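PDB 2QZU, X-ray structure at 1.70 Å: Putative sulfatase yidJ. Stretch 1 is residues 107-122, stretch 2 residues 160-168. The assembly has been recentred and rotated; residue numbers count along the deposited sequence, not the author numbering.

Stretch 1 107-122: VELSQNARCWSDVLKD
Stretch 2, residues 160-168: PERRHGFDH

A buried histidine can organise a whole loop-to-helix contact when both ring nitrogens, one ring face and the backbone carbonyl find partners, and His164 of this putative sulfatase is a clear example. Its m rotamer (chi2 -88°) directs ND1 to OD2 of Asp118, a 2.8 Å hydrogen bond; Asp118 (m) also accepts from the backbone, Cys115 N to Asp118 OD2 being 2.9 Å, and so ties the imidazole to the start of helix 116-122. Cys115, the N-cap residue, lays SG over the ring face, 3.9 Å from its centroid. Water 1 joins His164 NE2 (2.7 Å) to Leu109 O (3.1 Å), and Ser117, chi1 p, donates OG to His164 O at 2.6 Å.

His164 and Gly165 occupy the centre of a type I' turn, Arg163 to Phe166, with phi/psi of 46/47 and 94/-13. Gly165 CA lies 5.0 Å from Asp118 CA; a CB there would clash with Ser117 O.

At the other end, Gln111 CA and Arg162 CA are 5.3 Å apart. Arg162 (m, t, p) donates NH2 to Leu109 O at 2.8 Å and, weakly, NH1 to the same oxygen at 3.0 Å, while Glu108 OE1 sits over the guanidinium face, 3.2 Å from Arg162 NH2, a purely electrostatic salt bridge.

Packing completes the 725 Å² interface: the Phe166 edge meets the Trp116 face, planes at 88°, and Lys121 CD covers Gly165 CA at 3.4 Å.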

# COMPACT_ATOMS: atom_id res chain seq x y z
N VAL A 107 13.08 20.87 -13.76
CA VAL A 107 12.68 21.00 -12.37
C VAL A 107 13.63 20.23 -11.45
O VAL A 107 13.46 19.04 -11.20
CB VAL A 107 11.22 20.51 -12.19
CG1 VAL A 107 10.79 20.64 -10.73
CG2 VAL A 107 10.29 21.33 -13.07
N GLU A 108 14.67 20.92 -10.99
CA GLU A 108 15.66 20.35 -10.09
C GLU A 108 16.59 21.46 -9.61
O GLU A 108 16.62 22.55 -10.19
CB GLU A 108 16.49 19.25 -10.78
CG GLU A 108 17.39 19.75 -11.92
CD GLU A 108 18.35 18.67 -12.44
OE1 GLU A 108 18.26 17.50 -12.00
OE2 GLU A 108 19.19 19.01 -13.30
N LEU A 109 17.34 21.19 -8.54
CA LEU A 109 18.26 22.18 -8.01
C LEU A 109 19.39 22.39 -9.01
O LEU A 109 19.94 21.43 -9.54
CB LEU A 109 18.84 21.69 -6.68
CG LEU A 109 19.77 22.64 -5.92
CD1 LEU A 109 19.03 23.91 -5.54
CD2 LEU A 109 20.30 21.94 -4.67
N SER A 110 19.73 23.65 -9.28
CA SER A 110 20.79 23.95 -10.22
C SER A 110 22.15 23.64 -9.61
O SER A 110 22.40 23.95 -8.44
CB SER A 110 20.74 25.43 -10.62
OG SER A 110 21.80 25.75 -11.50
N GLN A 111 23.03 23.01 -10.38
CA GLN A 111 24.36 22.70 -9.90
C GLN A 111 25.11 24.00 -9.61
O GLN A 111 26.00 24.05 -8.77
CB GLN A 111 25.13 21.87 -10.94
CG GLN A 111 26.58 21.58 -10.58
CD GLN A 111 27.26 20.68 -11.60
OE1 GLN A 111 28.49 20.54 -11.59
NE2 GLN A 111 26.48 20.06 -12.47
N ASN A 112 24.72 25.07 -10.32
CA ASN A 112 25.34 26.38 -10.15
C ASN A 112 24.72 27.23 -9.05
O ASN A 112 25.21 28.32 -8.76
CB ASN A 112 25.30 27.16 -11.46
CG ASN A 112 26.05 26.47 -12.58
OD1 ASN A 112 27.22 26.12 -12.42
ND2 ASN A 112 25.39 26.27 -13.71
N ALA A 113 23.64 26.76 -8.46
CA ALA A 113 22.99 27.52 -7.39
C ALA A 113 23.91 27.60 -6.18
O ALA A 113 24.50 26.60 -5.77
CB ALA A 113 21.66 26.87 -7.01
N ARG A 114 24.04 28.80 -5.62
CA ARG A 114 24.87 29.01 -4.44
C ARG A 114 24.00 28.74 -3.22
O ARG A 114 23.24 29.61 -2.78
CB ARG A 114 25.38 30.45 -4.42
CG ARG A 114 26.24 30.81 -3.22
CD ARG A 114 27.60 30.17 -3.29
NE ARG A 114 28.47 30.61 -2.21
CZ ARG A 114 29.68 30.10 -1.98
NH1 ARG A 114 30.14 29.13 -2.76
NH2 ARG A 114 30.42 30.54 -0.97
N CYS A 115 24.10 27.53 -2.68
CA CYS A 115 23.30 27.15 -1.52
C CYS A 115 24.02 27.41 -0.20
O CYS A 115 25.24 27.57 -0.17
CB CYS A 115 22.92 25.67 -1.63
SG CYS A 115 21.97 25.32 -3.13
N TRP A 116 23.27 27.46 0.91
CA TRP A 116 23.90 27.73 2.20
C TRP A 116 24.94 26.68 2.56
O TRP A 116 25.89 26.98 3.29
CB TRP A 116 22.86 27.85 3.33
CG TRP A 116 21.97 26.65 3.52
CD1 TRP A 116 20.75 26.45 2.95
CD2 TRP A 116 22.22 25.52 4.36
NE1 TRP A 116 20.21 25.26 3.39
CE2 TRP A 116 21.10 24.67 4.26
CE3 TRP A 116 23.28 25.14 5.20
CZ2 TRP A 116 21.00 23.46 4.95
CZ3 TRP A 116 23.18 23.93 5.90
CH2 TRP A 116 22.05 23.11 5.76
N SER A 117 24.77 25.46 2.06
CA SER A 117 25.72 24.40 2.35
C SER A 117 27.04 24.69 1.65
O SER A 117 28.11 24.35 2.16
CB SER A 117 25.15 23.04 1.92
OG SER A 117 24.74 23.05 0.57
N ASP A 118 26.98 25.33 0.48
CA ASP A 118 28.19 25.68 -0.27
C ASP A 118 28.95 26.74 0.51
O ASP A 118 30.18 26.74 0.56
CB ASP A 118 27.84 26.27 -1.65
CG ASP A 118 27.26 25.24 -2.61
OD1 ASP A 118 27.94 24.22 -2.88
OD2 ASP A 118 26.12 25.45 -3.09
N VAL A 119 28.20 27.65 1.12
CA VAL A 119 28.78 28.72 1.92
C VAL A 119 29.51 28.14 3.14
O VAL A 119 30.68 28.46 3.38
CB VAL A 119 27.70 29.72 2.38
CG1 VAL A 119 28.28 30.72 3.37
CG2 VAL A 119 27.12 30.45 1.17
N LEU A 120 28.83 27.29 3.90
CA LEU A 120 29.44 26.70 5.08
C LEU A 120 30.66 25.85 4.73
O LEU A 120 31.64 25.82 5.48
CB LEU A 120 28.42 25.88 5.87
CG LEU A 120 27.32 26.71 6.54
CD1 LEU A 120 26.36 25.79 7.28
CD2 LEU A 120 27.95 27.71 7.51
N LYS A 121 30.60 25.16 3.59
CA LYS A 121 31.73 24.34 3.17
C LYS A 121 32.91 25.27 2.92
O LYS A 121 34.04 24.97 3.30
CB LYS A 121 31.42 23.58 1.88
CG LYS A 121 32.55 22.63 1.49
CD LYS A 121 32.44 22.19 0.04
CE LYS A 121 33.33 20.98 -0.22
NZ LYS A 121 34.75 21.24 0.15
N ASP A 122 32.65 26.41 2.28
CA ASP A 122 33.70 27.37 1.99
C ASP A 122 34.26 27.99 3.27
O ASP A 122 35.41 28.43 3.31
CB ASP A 122 33.20 28.48 1.06
CG ASP A 122 33.06 28.01 -0.38
OD1 ASP A 122 33.81 27.09 -0.78
OD2 ASP A 122 32.22 28.57 -1.11
N PRO A 160 28.36 13.52 -6.83
CA PRO A 160 29.13 14.45 -5.99
C PRO A 160 29.09 15.92 -6.38
O PRO A 160 28.97 16.79 -5.51
CB PRO A 160 30.55 13.87 -6.06
CG PRO A 160 30.29 12.39 -6.15
CD PRO A 160 29.17 12.34 -7.18
N GLU A 161 29.17 16.22 -7.67
CA GLU A 161 29.16 17.60 -8.12
C GLU A 161 27.82 18.31 -7.94
O GLU A 161 27.72 19.52 -8.15
CB GLU A 161 29.61 17.70 -9.59
CG GLU A 161 28.61 17.16 -10.60
CD GLU A 161 28.76 15.67 -10.84
OE1 GLU A 161 29.39 14.97 -10.01
OE2 GLU A 161 28.24 15.19 -11.87
N ARG A 162 26.79 17.57 -7.55
CA ARG A 162 25.47 18.17 -7.31
C ARG A 162 25.09 18.12 -5.82
O ARG A 162 23.93 18.34 -5.47
CB ARG A 162 24.39 17.46 -8.14
CG ARG A 162 24.38 17.84 -9.62
CD ARG A 162 23.29 17.11 -10.40
NE ARG A 162 21.95 17.36 -9.87
CZ ARG A 162 21.25 18.46 -10.08
NH1 ARG A 162 21.75 19.43 -10.84
NH2 ARG A 162 20.05 18.60 -9.53
N ARG A 163 26.07 17.85 -4.96
CA ARG A 163 25.79 17.77 -3.53
C ARG A 163 25.99 19.07 -2.75
O ARG A 163 25.81 19.11 -1.54
CB ARG A 163 26.63 16.65 -2.90
CG ARG A 163 26.23 15.28 -3.41
CD ARG A 163 27.09 14.16 -2.86
NE ARG A 163 26.77 12.92 -3.55
CZ ARG A 163 27.44 11.78 -3.41
NH1 ARG A 163 28.48 11.70 -2.59
NH2 ARG A 163 27.08 10.71 -4.11
N HIS A 164 26.37 20.12 -3.47
CA HIS A 164 26.56 21.44 -2.87
C HIS A 164 27.35 21.49 -1.55
O HIS A 164 26.93 22.13 -0.59
CB HIS A 164 25.19 22.10 -2.71
CG HIS A 164 24.53 22.39 -4.01
ND1 HIS A 164 24.74 23.56 -4.71
CD2 HIS A 164 23.74 21.62 -4.81
CE1 HIS A 164 24.11 23.50 -5.87
NE2 HIS A 164 23.50 22.34 -5.95
N GLY A 165 28.48 20.80 -1.52
CA GLY A 165 29.32 20.83 -0.33
C GLY A 165 29.14 19.74 0.71
O GLY A 165 29.97 19.61 1.61
N PHE A 166 28.07 18.96 0.61
CA PHE A 166 27.83 17.89 1.58
C PHE A 166 28.76 16.72 1.27
O PHE A 166 28.41 15.83 0.50
CB PHE A 166 26.37 17.45 1.52
CG PHE A 166 25.41 18.43 2.15
CD1 PHE A 166 25.43 18.67 3.52
CD2 PHE A 166 24.48 19.11 1.37
CE1 PHE A 166 24.53 19.57 4.11
CE2 PHE A 166 23.58 20.01 1.94
CZ PHE A 166 23.61 20.24 3.32
N ASP A 167 29.94 16.73 1.89
CA ASP A 167 30.95 15.70 1.68
C ASP A 167 30.56 14.32 2.23
O ASP A 167 30.80 13.31 1.57
CB ASP A 167 32.29 16.14 2.27
CG ASP A 167 32.87 17.34 1.53
OD1 ASP A 167 32.85 17.34 0.28
OD2 ASP A 167 33.35 18.28 2.19
N HIS A 168 29.99 14.28 3.43
CA HIS A 168 29.54 13.02 4.00
C HIS A 168 28.12 12.86 3.48
O HIS A 168 27.26 13.69 3.75
CB HIS A 168 29.54 13.08 5.53
CG HIS A 168 29.10 11.80 6.18
ND1 HIS A 168 29.84 10.64 6.09
CD2 HIS A 168 28.00 11.50 6.91
CE1 HIS A 168 29.21 9.68 6.75
NE2 HIS A 168 28.09 10.18 7.25
O HOH W 1 22.36 20.67 -7.78
O HOH W 2 23.72 19.45 -13.08